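Local coordinates for protein probable 2-dehydro-3-deoxygalactonokinase DgoK1 (Sinorhizobium meliloti, PDB 3T69) that probably phosphorylates 2-dehydro-3-deoxygalactonate with ATP, giving the 6-phosphate in the degradation of galactose by the DeLey-Doudoroff pathway, at residues T202-R207 and R237-G242; T243-E248 and T272-A277. All coordinates share one frame; numbering follows the deposited sequence.

Contact 1: T202-R207 and R237-G242; sequences TDAVSR and RAQLSG
Val205 faces Gly242 with its CG2 branch, because chi1 of 174° sets CG1 anti to the backbone N and leaves CG2 beside that N. This is close helix-helix packing in the all-helical part of the C-terminal half of an ASKHA-type kinase. The axes of 202-207 and 237-242 run in broadly the same direction, 32° apart, and approach to 7.4 Å. Small residues make this spacing possible. Ala204 points its CB at the other helix, where it lies 3.6 Å from Gly242 CA. The same methyl is 3.4 Å from Gln239 O, so it sits over the backbone turn between Gln239 and Gly242. Gly242 puts no side chain between the helices. The backbones therefore come together, with Val205 CA and Gly242 CA 4.6 Å apart. Val205 CG2 lies 3.4 Å from Gly242 O, beside the same glycine. Gln239 takes a smaller share, through the aliphatic CG of its side chain, which passes Ala204 CB at 4.4 Å. The contact is buried, and methyl groups rest largely on peptide backbone. Beyond it, Val205 also packs on Ser280 of helix 268-280, and Gln239 on Val222 of helix 215-228. From the same helix as Val205, Arg207 NH2 hydrogen-bonds to Arg120 O of the second subunit. Val205 CA also makes a CA-H...O contact with Gly242 O, 3.3 Å long with 132° at the hydrogen.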
ATOM      1  N   THR B 202       4.636 -18.131   5.167  1.00 54.44           N
ATOM      2  CA  THR B 202       4.603 -17.983   6.631  1.00 53.28           C
ATOM      3  C   THR B 202       5.820 -17.266   7.190  1.00 53.65           C
ATOM      4  O   THR B 202       5.756 -16.734   8.313  1.00 53.97           O
ATOM      5  CB  THR B 202       4.416 -19.330   7.403  1.00 53.28           C
ATOM      6  OG1 THR B 202       5.489 -20.243   7.091  1.00 51.45           O
ATOM      7  CG2 THR B 202       3.077 -19.947   7.071  1.00 52.73           C
ATOM      8  N   ASP B 203       6.940 -17.285   6.454  1.00 53.60           N
ATOM      9  CA  ASP B 203       8.093 -16.457   6.843  1.00 54.20           C
ATOM     10  C   ASP B 203       7.692 -14.971   6.818  1.00 52.63           C
ATOM     11  O   ASP B 203       7.907 -14.267   7.816  1.00 52.87           O
ATOM     12  CB  ASP B 203       9.323 -16.666   5.936  1.00 55.57           C
ATOM     13  CG  ASP B 203       9.982 -18.046   6.096  1.00 58.93           C
ATOM     14  OD1 ASP B 203       9.754 -18.717   7.147  1.00 59.02           O
ATOM     15  OD2 ASP B 203      10.739 -18.432   5.141  1.00 60.85           O
ATOM     16  N   ALA B 204       7.095 -14.535   5.692  1.00 50.55           N
ATOM     17  CA  ALA B 204       6.604 -13.170   5.485  1.00 49.14           C
ATOM     18  C   ALA B 204       5.682 -12.733   6.615  1.00 48.87           C
ATOM     19  O   ALA B 204       5.902 -11.671   7.246  1.00 49.43           O
ATOM     20  CB  ALA B 204       5.906 -13.059   4.176  1.00 48.25           C
ATOM     21  N   VAL B 205       4.695 -13.583   6.906  1.00 47.46           N
ATOM     22  CA  VAL B 205       3.728 -13.355   7.987  1.00 45.90           C
ATOM     23  C   VAL B 205       4.395 -13.255   9.330  1.00 46.31           C
ATOM     24  O   VAL B 205       3.993 -12.458  10.172  1.00 46.84           O
ATOM     25  CB  VAL B 205       2.647 -14.498   8.064  1.00 45.37           C
ATOM     26  CG1 VAL B 205       1.747 -14.322   9.260  1.00 42.97           C
ATOM     27  CG2 VAL B 205       1.839 -14.584   6.789  1.00 42.07           C
ATOM     28  N   SER B 206       5.398 -14.071   9.566  1.00 46.57           N
ATOM     29  CA  SER B 206       6.033 -14.014  10.868  1.00 47.76           C
ATOM     30  C   SER B 206       6.959 -12.778  10.990  1.00 48.34           C
ATOM     31  O   SER B 206       6.862 -12.023  11.959  1.00 47.87           O
ATOM     32  CB  SER B 206       6.758 -15.338  11.179  1.00 48.05           C
ATOM     33  OG  SER B 206       5.858 -16.450  11.064  1.00 49.42           O
ATOM     34  N   ARG B 207       7.830 -12.530  10.017  1.00 49.05           N
ATOM     35  CA  ARG B 207       8.740 -11.399  10.219  1.00 50.82           C
ATOM     36  C   ARG B 207       7.964 -10.092  10.280  1.00 50.94           C
ATOM     37  O   ARG B 207       8.307  -9.200  11.068  1.00 51.00           O
ATOM     38  CB  ARG B 207       9.944 -11.352   9.251  1.00 51.25           C
ATOM     39  CG  ARG B 207       9.661 -11.689   7.783  1.00 52.67           C
ATOM     40  CD  ARG B 207      10.968 -11.769   7.010  1.00 57.09           C
ATOM     41  NE  ARG B 207      11.989 -10.838   7.536  1.00 59.75           N
ATOM     42  CZ  ARG B 207      13.136 -10.557   6.917  1.00 58.99           C
ATOM     43  NH1 ARG B 207      13.412 -11.100   5.734  1.00 60.56           N
ATOM     44  NH2 ARG B 207      14.001  -9.720   7.461  1.00 59.29           N
ATOM     45  N   ARG B 237       5.134 -13.104  -4.632  1.00 51.51           N
ATOM     46  CA  ARG B 237       3.699 -13.019  -4.430  1.00 50.03           C
ATOM     47  C   ARG B 237       3.350 -13.450  -3.024  1.00 49.44           C
ATOM     48  O   ARG B 237       2.566 -12.799  -2.313  1.00 49.59           O
ATOM     49  CB  ARG B 237       3.055 -13.940  -5.431  1.00 50.26           C
ATOM     50  CG  ARG B 237       1.563 -13.790  -5.612  1.00 52.32           C
ATOM     51  CD  ARG B 237       1.137 -13.951  -7.116  1.00 55.21           C
ATOM     52  NE  ARG B 237      -0.321 -13.834  -7.263  1.00 55.86           N
ATOM     53  CZ  ARG B 237      -0.953 -12.820  -7.845  1.00 56.27           C
ATOM     54  NH1 ARG B 237      -0.265 -11.813  -8.408  1.00 55.90           N
ATOM     55  NH2 ARG B 237      -2.278 -12.826  -7.869  1.00 54.26           N
ATOM     56  N   ALA B 238       3.963 -14.541  -2.608  1.00 48.04           N
ATOM     57  CA  ALA B 238       3.704 -15.103  -1.313  1.00 47.23           C
ATOM     58  C   ALA B 238       4.194 -14.170  -0.244  1.00 46.31           C
ATOM     59  O   ALA B 238       3.481 -13.900   0.719  1.00 46.50           O
ATOM     60  CB  ALA B 238       4.401 -16.470  -1.185  1.00 47.32           C
ATOM     61  N   GLN B 239       5.442 -13.729  -0.401  1.00 45.88           N
ATOM     62  CA  GLN B 239       6.086 -12.719   0.453  1.00 45.52           C
ATOM     63  C   GLN B 239       5.192 -11.470   0.552  1.00 44.68           C
ATOM     64  O   GLN B 239       4.843 -11.003   1.663  1.00 44.38           O
ATOM     65  CB  GLN B 239       7.391 -12.331  -0.198  1.00 45.87           C
ATOM     66  CG  GLN B 239       8.522 -12.072   0.736  1.00 49.77           C
ATOM     67  CD  GLN B 239       9.830 -11.889  -0.032  1.00 55.11           C
ATOM     68  OE1 GLN B 239       9.994 -12.421  -1.151  1.00 55.75           O
ATOM     69  NE2 GLN B 239      10.785 -11.158   0.578  1.00 55.98           N
ATOM     70  N   LEU B 240       4.792 -10.965  -0.617  1.00 43.30           N
ATOM     71  CA  LEU B 240       3.834  -9.880  -0.670  1.00 43.33           C
ATOM     72  C   LEU B 240       2.565 -10.142   0.142  1.00 43.88           C
ATOM     73  O   LEU B 240       2.185  -9.302   0.985  1.00 43.92           O
ATOM     74  CB  LEU B 240       3.452  -9.523  -2.103  1.00 43.03           C
ATOM     75  CG  LEU B 240       2.450  -8.365  -2.211  1.00 40.83           C
ATOM     76  CD1 LEU B 240       2.966  -7.112  -1.550  1.00 42.91           C
ATOM     77  CD2 LEU B 240       2.227  -8.039  -3.662  1.00 39.62           C
ATOM     78  N   SER B 241       1.901 -11.274  -0.116  1.00 43.11           N
ATOM     79  CA  SER B 241       0.672 -11.545   0.562  1.00 42.53           C
ATOM     80  C   SER B 241       0.978 -11.706   2.032  1.00 42.22           C
ATOM     81  O   SER B 241       0.298 -11.124   2.898  1.00 42.70           O
ATOM     82  CB  SER B 241       0.038 -12.805   0.022  1.00 43.35           C
ATOM     83  OG  SER B 241      -1.151 -13.052   0.755  1.00 46.04           O
ATOM     84  N   GLY B 242       2.041 -12.445   2.316  1.00 40.80           N
ATOM     85  CA  GLY B 242       2.388 -12.719   3.659  1.00 40.04           C
ATOM     86  C   GLY B 242       2.662 -11.488   4.463  1.00 40.90           C
ATOM     87  O   GLY B 242       2.290 -11.428   5.665  1.00 42.09           O
TER

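Contact 2: T243-E248 and T272-A277; sequences TLIGLE and TLYRTA
The helical segments 243-248 and 272-277 cross at 60°, their axes 11.0 Å apart at closest approach, and the nearest alpha carbons, of Ile245 and Ala277, are separated by 7.5 Å. They belong to a helix-strand-helix unit of the ASKHA-type fold, in which strand 261-264 lies between the two helices along the chain. Side chains, not backbones, fill the space between them. Ile245 is central and uses both branches. CG2, set anti to the backbone N, meets Ala277 CB at 3.8 Å and also lies above one face of the Tyr274 ring, offset toward the rim. CG1, beside that N, carries the chain to the phenol end of Tyr274, with 4.0 Å from CG1 to CZ. Its tip, CD1, lies beside Tyr274 CE2 at 4.1 Å and more loosely by Leu273 CD2. Phe201 of helix 199-210 also packs against Ile245, Leu273 and Ala277. Glu248 works at the ring edge. Its extended chain meets Tyr274 at about a right angle, and the carboxylate and ring planes are 52° apart. Glu248 OE2 sits near the ring plane, 3.6 Å from Tyr274 CE1. It also accepts hydrogen bonds from Trp155 and Ser153, and Thr171 bonds to both OE1 and the tyrosine hydroxyl, so the buried carboxylate is well satisfied. Tyr274 OH donates to Glu248 OE1 over 3.0 Å, on the syn side and 31° out of the carboxylate plane.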
ATOM      1  N   THR B 243       3.312 -10.495   3.839  1.00 40.13           N
ATOM      2  CA  THR B 243       3.700  -9.272   4.569  1.00 39.08           C
ATOM      3  C   THR B 243       2.477  -8.507   5.025  1.00 38.32           C
ATOM      4  O   THR B 243       2.334  -8.112   6.223  1.00 38.23           O
ATOM      5  CB  THR B 243       4.616  -8.324   3.705  1.00 40.11           C
ATOM      6  OG1 THR B 243       5.828  -9.016   3.326  1.00 40.43           O
ATOM      7  CG2 THR B 243       4.949  -7.067   4.478  1.00 36.91           C
ATOM      8  N   LEU B 244       1.595  -8.302   4.057  1.00 36.95           N
ATOM      9  CA  LEU B 244       0.349  -7.590   4.274  1.00 36.83           C
ATOM     10  C   LEU B 244      -0.449  -8.261   5.370  1.00 37.47           C
ATOM     11  O   LEU B 244      -0.943  -7.585   6.300  1.00 37.91           O
ATOM     12  CB  LEU B 244      -0.462  -7.588   2.995  1.00 36.14           C
ATOM     13  CG  LEU B 244       0.151  -6.702   1.926  1.00 37.23           C
ATOM     14  CD1 LEU B 244      -0.748  -6.708   0.726  1.00 32.54           C
ATOM     15  CD2 LEU B 244       0.427  -5.221   2.466  1.00 36.43           C
ATOM     16  N   ILE B 245      -0.554  -9.598   5.272  1.00 36.99           N
ATOM     17  CA  ILE B 245      -1.335 -10.328   6.223  1.00 36.31           C
ATOM     18  C   ILE B 245      -0.654 -10.320   7.601  1.00 36.16           C
ATOM     19  O   ILE B 245      -1.325 -10.157   8.664  1.00 36.55           O
ATOM     20  CB  ILE B 245      -1.724 -11.753   5.728  1.00 37.01           C
ATOM     21  CG1 ILE B 245      -2.739 -11.654   4.604  1.00 36.86           C
ATOM     22  CG2 ILE B 245      -2.402 -12.511   6.869  1.00 37.57           C
ATOM     23  CD1 ILE B 245      -2.758 -12.809   3.636  1.00 40.53           C
ATOM     24  N   GLY B 246       0.668 -10.453   7.618  1.00 34.72           N
ATOM     25  CA  GLY B 246       1.338 -10.437   8.904  1.00 34.31           C
ATOM     26  C   GLY B 246       1.041  -9.139   9.607  1.00 34.56           C
ATOM     27  O   GLY B 246       0.873  -9.086  10.833  1.00 34.79           O
ATOM     28  N   LEU B 247       0.916  -8.083   8.808  1.00 35.61           N
ATOM     29  CA  LEU B 247       0.700  -6.721   9.351  1.00 35.80           C
ATOM     30  C   LEU B 247      -0.677  -6.563   9.936  1.00 35.31           C
ATOM     31  O   LEU B 247      -0.831  -6.104  11.090  1.00 34.74           O
ATOM     32  CB  LEU B 247       0.979  -5.676   8.264  1.00 36.45           C
ATOM     33  CG  LEU B 247       0.728  -4.215   8.526  1.00 36.05           C
ATOM     34  CD1 LEU B 247       1.539  -3.702   9.669  1.00 37.34           C
ATOM     35  CD2 LEU B 247       1.154  -3.533   7.311  1.00 39.71           C
ATOM     36  N   GLU B 248      -1.680  -6.974   9.166  1.00 36.07           N
ATOM     37  CA  GLU B 248      -3.038  -7.131   9.728  1.00 37.38           C
ATOM     38  C   GLU B 248      -3.089  -7.783  11.110  1.00 38.05           C
ATOM     39  O   GLU B 248      -3.787  -7.314  12.020  1.00 38.49           O
ATOM     40  CB  GLU B 248      -3.875  -8.003   8.835  1.00 37.41           C
ATOM     41  CG  GLU B 248      -5.283  -8.135   9.384  1.00 39.05           C
ATOM     42  CD  GLU B 248      -6.249  -8.697   8.363  1.00 42.67           C
ATOM     43  OE1 GLU B 248      -5.989  -8.529   7.141  1.00 43.13           O
ATOM     44  OE2 GLU B 248      -7.263  -9.314   8.800  1.00 44.27           O
ATOM     45  N   THR B 272      -8.468 -20.452   3.405  1.00 58.36           N
ATOM     46  CA  THR B 272      -7.331 -21.346   3.680  1.00 57.84           C
ATOM     47  C   THR B 272      -6.133 -20.476   4.094  1.00 56.97           C
ATOM     48  O   THR B 272      -5.675 -20.522   5.272  1.00 57.02           O
ATOM     49  CB  THR B 272      -7.013 -22.287   2.458  1.00 58.26           C
ATOM     50  OG1 THR B 272      -8.087 -23.225   2.266  1.00 59.64           O
ATOM     51  CG2 THR B 272      -5.729 -23.071   2.668  1.00 58.08           C
ATOM     52  N   LEU B 273      -5.684 -19.644   3.154  1.00 55.49           N
ATOM     53  CA  LEU B 273      -4.650 -18.627   3.403  1.00 54.13           C
ATOM     54  C   LEU B 273      -4.670 -17.973   4.800  1.00 52.77           C
ATOM     55  O   LEU B 273      -3.640 -17.913   5.470  1.00 52.52           O
ATOM     56  CB  LEU B 273      -4.734 -17.562   2.327  1.00 54.32           C
ATOM     57  CG  LEU B 273      -3.424 -16.893   1.898  1.00 56.93           C
ATOM     58  CD1 LEU B 273      -2.354 -17.925   1.511  1.00 57.90           C
ATOM     59  CD2 LEU B 273      -3.706 -15.956   0.705  1.00 58.06           C
ATOM     60  N   TYR B 274      -5.829 -17.519   5.267  1.00 51.47           N
ATOM     61  CA  TYR B 274      -5.892 -16.943   6.601  1.00 50.73           C
ATOM     62  C   TYR B 274      -5.778 -17.903   7.785  1.00 51.93           C
ATOM     63  O   TYR B 274      -5.251 -17.522   8.846  1.00 51.15           O
ATOM     64  CB  TYR B 274      -7.128 -16.054   6.774  1.00 50.65           C
ATOM     65  CG  TYR B 274      -6.950 -14.616   6.313  1.00 46.77           C
ATOM     66  CD1 TYR B 274      -6.825 -13.577   7.234  1.00 44.17           C
ATOM     67  CD2 TYR B 274      -6.904 -14.295   4.969  1.00 42.28           C
ATOM     68  CE1 TYR B 274      -6.670 -12.225   6.819  1.00 39.02           C
ATOM     69  CE2 TYR B 274      -6.755 -12.959   4.553  1.00 40.45           C
ATOM     70  CZ  TYR B 274      -6.628 -11.946   5.480  1.00 38.62           C
ATOM     71  OH  TYR B 274      -6.493 -10.647   5.049  1.00 40.13           O
ATOM     72  N   ARG B 275      -6.275 -19.139   7.633  1.00 53.53           N
ATOM     73  CA  ARG B 275      -6.248 -20.094   8.768  1.00 53.85           C
ATOM     74  C   ARG B 275      -4.796 -20.450   8.894  1.00 53.95           C
ATOM     75  O   ARG B 275      -4.238 -20.539  10.005  1.00 53.88           O
ATOM     76  CB  ARG B 275      -7.104 -21.370   8.482  1.00 54.52           C
ATOM     77  N   THR B 276      -4.194 -20.628   7.719  1.00 53.86           N
ATOM     78  CA  THR B 276      -2.784 -20.952   7.607  1.00 54.86           C
ATOM     79  C   THR B 276      -1.981 -19.855   8.305  1.00 55.23           C
ATOM     80  O   THR B 276      -1.150 -20.113   9.202  1.00 55.90           O
ATOM     81  CB  THR B 276      -2.415 -21.031   6.136  1.00 54.91           C
ATOM     82  OG1 THR B 276      -3.226 -22.027   5.518  1.00 54.88           O
ATOM     83  CG2 THR B 276      -0.965 -21.367   5.931  1.00 56.01           C
ATOM     84  N   ALA B 277      -2.283 -18.620   7.923  1.00 54.82           N
ATOM     85  CA  ALA B 277      -1.573 -17.502   8.460  1.00 54.37           C
ATOM     86  C   ALA B 277      -1.862 -17.342   9.954  1.00 53.98           C
ATOM     87  O   ALA B 277      -0.963 -17.041  10.735  1.00 54.65           O
ATOM     88  CB  ALA B 277      -1.908 -16.244   7.646  1.00 53.78           C
TER

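In the fold
Both contacts are buried and share helix 233-252, used in succession along its length. Contact 1 joins it to helix 199-210, and contact 2 joins it to helix 268-280. Their centres are 8 Å apart, and they touch: Ala204 CB packs on Thr243 N, and Val205 CG1 on Gly246 CA. The centre of contact 1 is about 22 Å from the centre of the chain, that of contact 2 about 15 Å. Contact 1 is backbone-close packing of small residues. Contact 2 lies nearer the six-stranded sheet. It combines larger apolar side chains with a tyrosine-carboxylate hydrogen bond, and Trp155 and Ser153 of strand 153-159 tie that carboxylate to the sheet.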